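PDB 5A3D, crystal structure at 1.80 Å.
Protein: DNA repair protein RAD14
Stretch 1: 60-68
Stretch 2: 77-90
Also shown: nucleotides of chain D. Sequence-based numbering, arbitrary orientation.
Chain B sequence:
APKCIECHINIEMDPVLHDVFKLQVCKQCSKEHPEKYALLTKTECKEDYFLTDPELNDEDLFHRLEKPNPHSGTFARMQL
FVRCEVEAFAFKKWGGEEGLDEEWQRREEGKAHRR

Stretch 1, residues 60-68: DLFHRLEKP
Stretch 2 (77-90) RMQLFVRCEVEAFA

The most unusual feature of this contact is the way one glutamate on a helix continues what a β-ladder began. Where the pairing of the two strands ends, the carboxylate of Glu85 accepts two hydrogen bonds from His63: backbone N to OE1 at 2.9 Å and ring ND1 to OE2 at 2.8 Å. A water extends the junction, donating to His63 O (2.8 Å) and Glu85 OE1 (2.7 Å) and accepting from Val82 N (3.0 Å), so His63 O and Val82 N, which lie beyond the last ladder pair, both have a partner. His63 has chi1 -66° and chi2 91°; Glu85 has chi1 -77°, chi2 -173° and chi3 12°.

The ladder itself is short and antiparallel, strand 65-67 against strand 78-82, their axes 152° apart in direction and 4.8 Å at closest approach. Backbones are extended: phi/psi is -104/131 at Leu65, -106/145 at Glu66 and -140/163 at Lys67, against -70/144 at Met78, -124/125 at Gln79 and -116/130 at Leu80. Leu65 and Leu80 form a hydrogen-bonded pair, with Leu65 N to Leu80 O at 3.0 Å and Leu80 N to Leu65 O at 2.9 Å. Lys67 and Met78 repeat it, with Lys67 N to Met78 O at 3.0 Å and Met78 N to Lys67 O at 2.8 Å. Between them, Glu66 and Gln79 are the non-hydrogen-bonded pair, CA to CA 4.7 Å; this leaves Gln79 N free to donate to OP1 of DG3 at 2.8 Å, as befits a DNA repair protein.

Alternation sorts the side chains. Leu65, Lys67, Met78 and Leu80 share one face; Leu65 and Met78 have chi1 t, Leu80 m. Glu66 and Gln79 occupy the other. Glu66 (m, t, chi3 -2°) reaches diagonally to Arg77 (m, t, m, chi4 -84°), forming a salt bridge from OE1 to NE at 2.8 Å.

Past the ladder, toward the C-terminal end of strand 78-82, stretch 2 turns at Val82, the N-cap, into a helix from 83 (Glu85 -66/-51, Phe89 -66/-46), and packing becomes aromatic. Phe81 (chi1 m, chi2 82°) directs its edge toward the face of Phe62 (-136/145, chi1 -63°, chi2 -66°), planes at 88°; Phe62 directs its edge toward the face of Phe89 (chi1 t, chi2 83°), planes at 73°. Leu61, t/p, places CD2 over the Phe89 face. Arg64 (p, t, p, chi4 28°) sets CB over one face of Phe81. The principle is general: backbone pairing sets register, and side chains from the loop before the strand pack against the helix that follows its partner.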

# COMPACT_ATOMS: atom_id res chain seq x y z
N ASP B 60 0.87 -15.43 8.40
CA ASP B 60 0.52 -16.84 8.30
C ASP B 60 1.62 -17.58 7.56
O ASP B 60 1.79 -18.74 7.82
CB ASP B 60 -0.88 -17.06 7.72
CG ASP B 60 -1.95 -16.44 8.59
OD1 ASP B 60 -1.75 -16.44 9.82
OD2 ASP B 60 -2.99 -15.95 8.09
N LEU B 61 2.44 -16.87 6.76
CA LEU B 61 3.47 -17.49 5.87
C LEU B 61 4.94 -17.62 6.43
O LEU B 61 5.72 -18.51 6.03
CB LEU B 61 3.62 -16.62 4.69
CG LEU B 61 4.12 -17.32 3.44
CD1 LEU B 61 2.94 -18.15 2.91
CD2 LEU B 61 4.52 -16.26 2.40
N PHE B 62 5.32 -16.69 7.25
CA PHE B 62 6.70 -16.72 7.86
C PHE B 62 6.65 -16.40 9.32
O PHE B 62 5.96 -15.43 9.78
CB PHE B 62 7.60 -15.66 7.24
CG PHE B 62 7.86 -15.87 5.78
CD1 PHE B 62 8.55 -16.95 5.31
CD2 PHE B 62 7.29 -15.03 4.83
CE1 PHE B 62 8.76 -17.12 3.95
CE2 PHE B 62 7.56 -15.16 3.50
CZ PHE B 62 8.25 -16.26 3.03
N HIS B 63 7.53 -17.04 10.07
CA HIS B 63 7.75 -16.61 11.45
C HIS B 63 8.65 -15.43 11.33
O HIS B 63 9.33 -15.26 10.29
CB HIS B 63 8.37 -17.68 12.33
CG HIS B 63 7.48 -18.86 12.56
ND1 HIS B 63 7.50 -19.98 11.75
CD2 HIS B 63 6.59 -19.13 13.54
CE1 HIS B 63 6.61 -20.87 12.19
NE2 HIS B 63 6.04 -20.36 13.27
N ARG B 64 8.63 -14.55 12.32
CA ARG B 64 9.58 -13.48 12.28
C ARG B 64 9.86 -12.96 13.71
O ARG B 64 9.01 -13.02 14.58
CB ARG B 64 9.14 -12.30 11.41
CG ARG B 64 7.93 -11.53 11.86
CD ARG B 64 7.45 -10.49 10.76
NE ARG B 64 6.83 -11.03 9.49
CZ ARG B 64 6.16 -12.18 9.35
NH1 ARG B 64 5.84 -12.96 10.40
NH2 ARG B 64 5.74 -12.56 8.16
N LEU B 65 11.08 -12.51 13.89
CA LEU B 65 11.50 -11.80 15.07
C LEU B 65 11.61 -10.32 14.76
O LEU B 65 12.32 -9.94 13.86
CB LEU B 65 12.88 -12.29 15.41
CG LEU B 65 13.55 -12.04 16.82
CD1 LEU B 65 15.10 -12.01 16.92
CD2 LEU B 65 12.87 -11.48 18.02
N GLU B 66 11.03 -9.50 15.62
CA GLU B 66 11.19 -8.04 15.49
C GLU B 66 12.11 -7.49 16.53
O GLU B 66 12.13 -7.96 17.72
CB GLU B 66 9.82 -7.39 15.51
CG GLU B 66 9.17 -7.63 14.18
CD GLU B 66 7.93 -6.83 13.91
OE1 GLU B 66 7.53 -6.06 14.83
OE2 GLU B 66 7.38 -7.01 12.76
N LYS B 67 12.87 -6.49 16.13
CA LYS B 67 13.74 -5.75 17.04
C LYS B 67 13.71 -4.28 16.75
O LYS B 67 13.26 -3.87 15.66
CB LYS B 67 15.17 -6.26 16.86
CG LYS B 67 15.24 -7.79 16.77
CD LYS B 67 15.97 -8.36 17.90
CE LYS B 67 15.51 -8.02 19.28
NZ LYS B 67 15.86 -9.20 20.19
N PRO B 68 14.19 -3.45 17.72
CA PRO B 68 14.36 -2.03 17.41
C PRO B 68 15.20 -1.88 16.15
O PRO B 68 16.16 -2.67 15.94
CB PRO B 68 15.10 -1.49 18.66
CG PRO B 68 14.71 -2.44 19.78
CD PRO B 68 14.72 -3.80 19.05
N ARG B 77 10.46 -0.87 13.00
CA ARG B 77 11.15 -2.00 13.57
C ARG B 77 11.75 -2.92 12.52
O ARG B 77 11.20 -3.21 11.48
CB ARG B 77 10.25 -2.89 14.43
CG ARG B 77 9.67 -2.22 15.70
CD ARG B 77 8.73 -3.12 16.55
NE ARG B 77 7.47 -3.44 15.85
CZ ARG B 77 6.40 -2.69 15.82
NH1 ARG B 77 6.27 -1.53 16.48
NH2 ARG B 77 5.39 -3.12 15.09
N MET B 78 12.92 -3.40 12.90
CA MET B 78 13.61 -4.38 12.08
C MET B 78 12.88 -5.69 12.13
O MET B 78 12.39 -6.10 13.19
CB MET B 78 15.04 -4.52 12.60
CG MET B 78 15.87 -5.52 11.80
SD MET B 78 17.67 -5.42 12.13
CE MET B 78 17.76 -5.73 13.90
N GLN B 79 12.86 -6.40 11.01
CA GLN B 79 12.20 -7.73 10.90
C GLN B 79 13.19 -8.80 10.40
O GLN B 79 13.82 -8.58 9.40
CB GLN B 79 10.98 -7.66 9.99
CG GLN B 79 9.89 -6.68 10.57
CD GLN B 79 8.71 -6.48 9.65
OE1 GLN B 79 8.69 -6.99 8.54
NE2 GLN B 79 7.69 -5.78 10.14
N LEU B 80 13.34 -9.87 11.15
CA LEU B 80 14.33 -10.91 10.92
C LEU B 80 13.56 -12.22 10.61
O LEU B 80 12.67 -12.65 11.34
CB LEU B 80 15.29 -11.09 12.06
CG LEU B 80 16.10 -9.81 12.46
CD1 LEU B 80 16.89 -10.07 13.71
CD2 LEU B 80 17.00 -9.49 11.31
N PHE B 81 13.97 -12.81 9.55
CA PHE B 81 13.35 -14.05 8.96
C PHE B 81 14.45 -15.15 8.94
O PHE B 81 15.64 -14.80 8.77
CB PHE B 81 12.85 -13.80 7.56
CG PHE B 81 11.78 -12.78 7.49
CD1 PHE B 81 12.13 -11.44 7.48
CD2 PHE B 81 10.43 -13.14 7.44
CE1 PHE B 81 11.14 -10.46 7.35
CE2 PHE B 81 9.45 -12.12 7.37
CZ PHE B 81 9.82 -10.79 7.32
N VAL B 82 14.04 -16.40 9.10
CA VAL B 82 15.03 -17.53 9.12
C VAL B 82 15.23 -17.99 7.67
O VAL B 82 14.26 -18.22 6.89
CB VAL B 82 14.76 -18.68 10.15
CG1 VAL B 82 13.56 -19.55 9.83
CG2 VAL B 82 16.02 -19.54 10.34
N ARG B 83 16.50 -18.16 7.34
CA ARG B 83 16.85 -18.47 5.98
C ARG B 83 16.07 -19.67 5.47
O ARG B 83 15.58 -19.61 4.36
CB ARG B 83 18.35 -18.62 5.74
CG ARG B 83 18.56 -18.88 4.27
CD ARG B 83 19.98 -19.04 3.87
NE ARG B 83 20.91 -18.03 4.22
CZ ARG B 83 21.09 -16.93 3.50
NH1 ARG B 83 20.31 -16.73 2.43
NH2 ARG B 83 22.03 -16.05 3.85
N CYS B 84 15.96 -20.75 6.25
CA CYS B 84 15.36 -21.97 5.68
C CYS B 84 13.88 -21.72 5.23
O CYS B 84 13.46 -22.27 4.25
CB CYS B 84 15.48 -23.14 6.65
SG CYS B 84 14.76 -22.92 8.28
N GLU B 85 13.13 -20.91 5.97
CA GLU B 85 11.73 -20.54 5.58
C GLU B 85 11.65 -19.70 4.32
O GLU B 85 10.91 -19.98 3.35
CB GLU B 85 11.09 -19.77 6.72
CG GLU B 85 10.65 -20.67 7.83
CD GLU B 85 9.85 -19.96 8.92
OE1 GLU B 85 9.41 -18.79 8.74
OE2 GLU B 85 9.62 -20.66 9.98
N VAL B 86 12.45 -18.63 4.34
CA VAL B 86 12.62 -17.70 3.22
C VAL B 86 12.98 -18.45 1.91
O VAL B 86 12.37 -18.21 0.87
CB VAL B 86 13.70 -16.62 3.57
CG1 VAL B 86 13.84 -15.66 2.41
CG2 VAL B 86 13.17 -15.80 4.73
N GLU B 87 13.98 -19.28 1.98
CA GLU B 87 14.47 -19.98 0.83
C GLU B 87 13.43 -20.97 0.31
O GLU B 87 13.23 -21.11 -0.88
CB GLU B 87 15.77 -20.69 1.21
CG GLU B 87 16.39 -21.40 0.09
CD GLU B 87 17.73 -21.97 0.54
OE1 GLU B 87 18.73 -21.19 0.41
OE2 GLU B 87 17.71 -23.15 1.00
N ALA B 88 12.79 -21.68 1.22
CA ALA B 88 11.80 -22.71 0.85
C ALA B 88 10.67 -22.07 0.08
O ALA B 88 10.21 -22.62 -0.91
CB ALA B 88 11.26 -23.36 2.11
N PHE B 89 10.20 -20.90 0.53
CA PHE B 89 9.17 -20.13 -0.18
C PHE B 89 9.65 -19.59 -1.54
O PHE B 89 8.93 -19.64 -2.54
CB PHE B 89 8.67 -18.96 0.71
CG PHE B 89 7.55 -18.18 0.07
CD1 PHE B 89 6.21 -18.64 0.17
CD2 PHE B 89 7.83 -17.10 -0.78
CE1 PHE B 89 5.19 -17.95 -0.45
CE2 PHE B 89 6.81 -16.44 -1.42
CZ PHE B 89 5.49 -16.86 -1.27
N ALA B 90 10.84 -19.02 -1.55
CA ALA B 90 11.44 -18.45 -2.71
C ALA B 90 11.65 -19.46 -3.83
O ALA B 90 11.41 -19.14 -5.01
CB ALA B 90 12.75 -17.82 -2.33
P DG D 3 14.68 -4.33 7.81
OP1 DG D 3 14.00 -5.40 8.60
OP2 DG D 3 15.19 -4.61 6.48
O5' DG D 3 13.68 -3.09 7.70
C5' DG D 3 13.10 -2.53 8.88
C4' DG D 3 11.92 -1.66 8.50
O4' DG D 3 12.38 -0.42 7.91
C3' DG D 3 10.95 -2.25 7.50
O3' DG D 3 9.75 -1.74 8.06
C2' DG D 3 11.42 -1.66 6.17
C1' DG D 3 11.95 -0.29 6.58
N9 DG D 3 13.06 0.27 5.80
C8 DG D 3 14.18 -0.38 5.34
N7 DG D 3 15.03 0.41 4.75
C5 DG D 3 14.42 1.66 4.81
C6 DG D 3 14.86 2.91 4.35
O6 DG D 3 15.90 3.18 3.74
N1 DG D 3 13.93 3.91 4.60
C2 DG D 3 12.74 3.73 5.26
N2 DG D 3 11.99 4.83 5.45
N3 DG D 3 12.34 2.58 5.75
C4 DG D 3 13.22 1.59 5.49
O5' DG D 1 24.75 -2.15 11.52
C5' DG D 1 23.56 -2.89 11.88
C4' DG D 1 23.34 -4.00 10.88
O4' DG D 1 23.77 -5.35 11.22
C3' DG D 1 22.08 -4.09 10.01
O3' DG D 1 22.29 -3.54 8.70
C2' DG D 1 21.75 -5.58 9.99
C1' DG D 1 22.71 -6.26 10.97
N9 DG D 1 22.08 -6.59 12.25
C8 DG D 1 21.74 -5.74 13.27
N7 DG D 1 21.15 -6.34 14.26
C5 DG D 1 21.06 -7.67 13.86
C6 DG D 1 20.51 -8.80 14.52
O6 DG D 1 19.96 -8.86 15.63
N1 DG D 1 20.66 -9.96 13.76
C2 DG D 1 21.24 -10.02 12.52
N2 DG D 1 21.30 -11.23 11.95
N3 DG D 1 21.73 -8.97 11.88
C4 DG D 1 21.63 -7.84 12.61
O HOH W 1 11.13 -16.71 8.69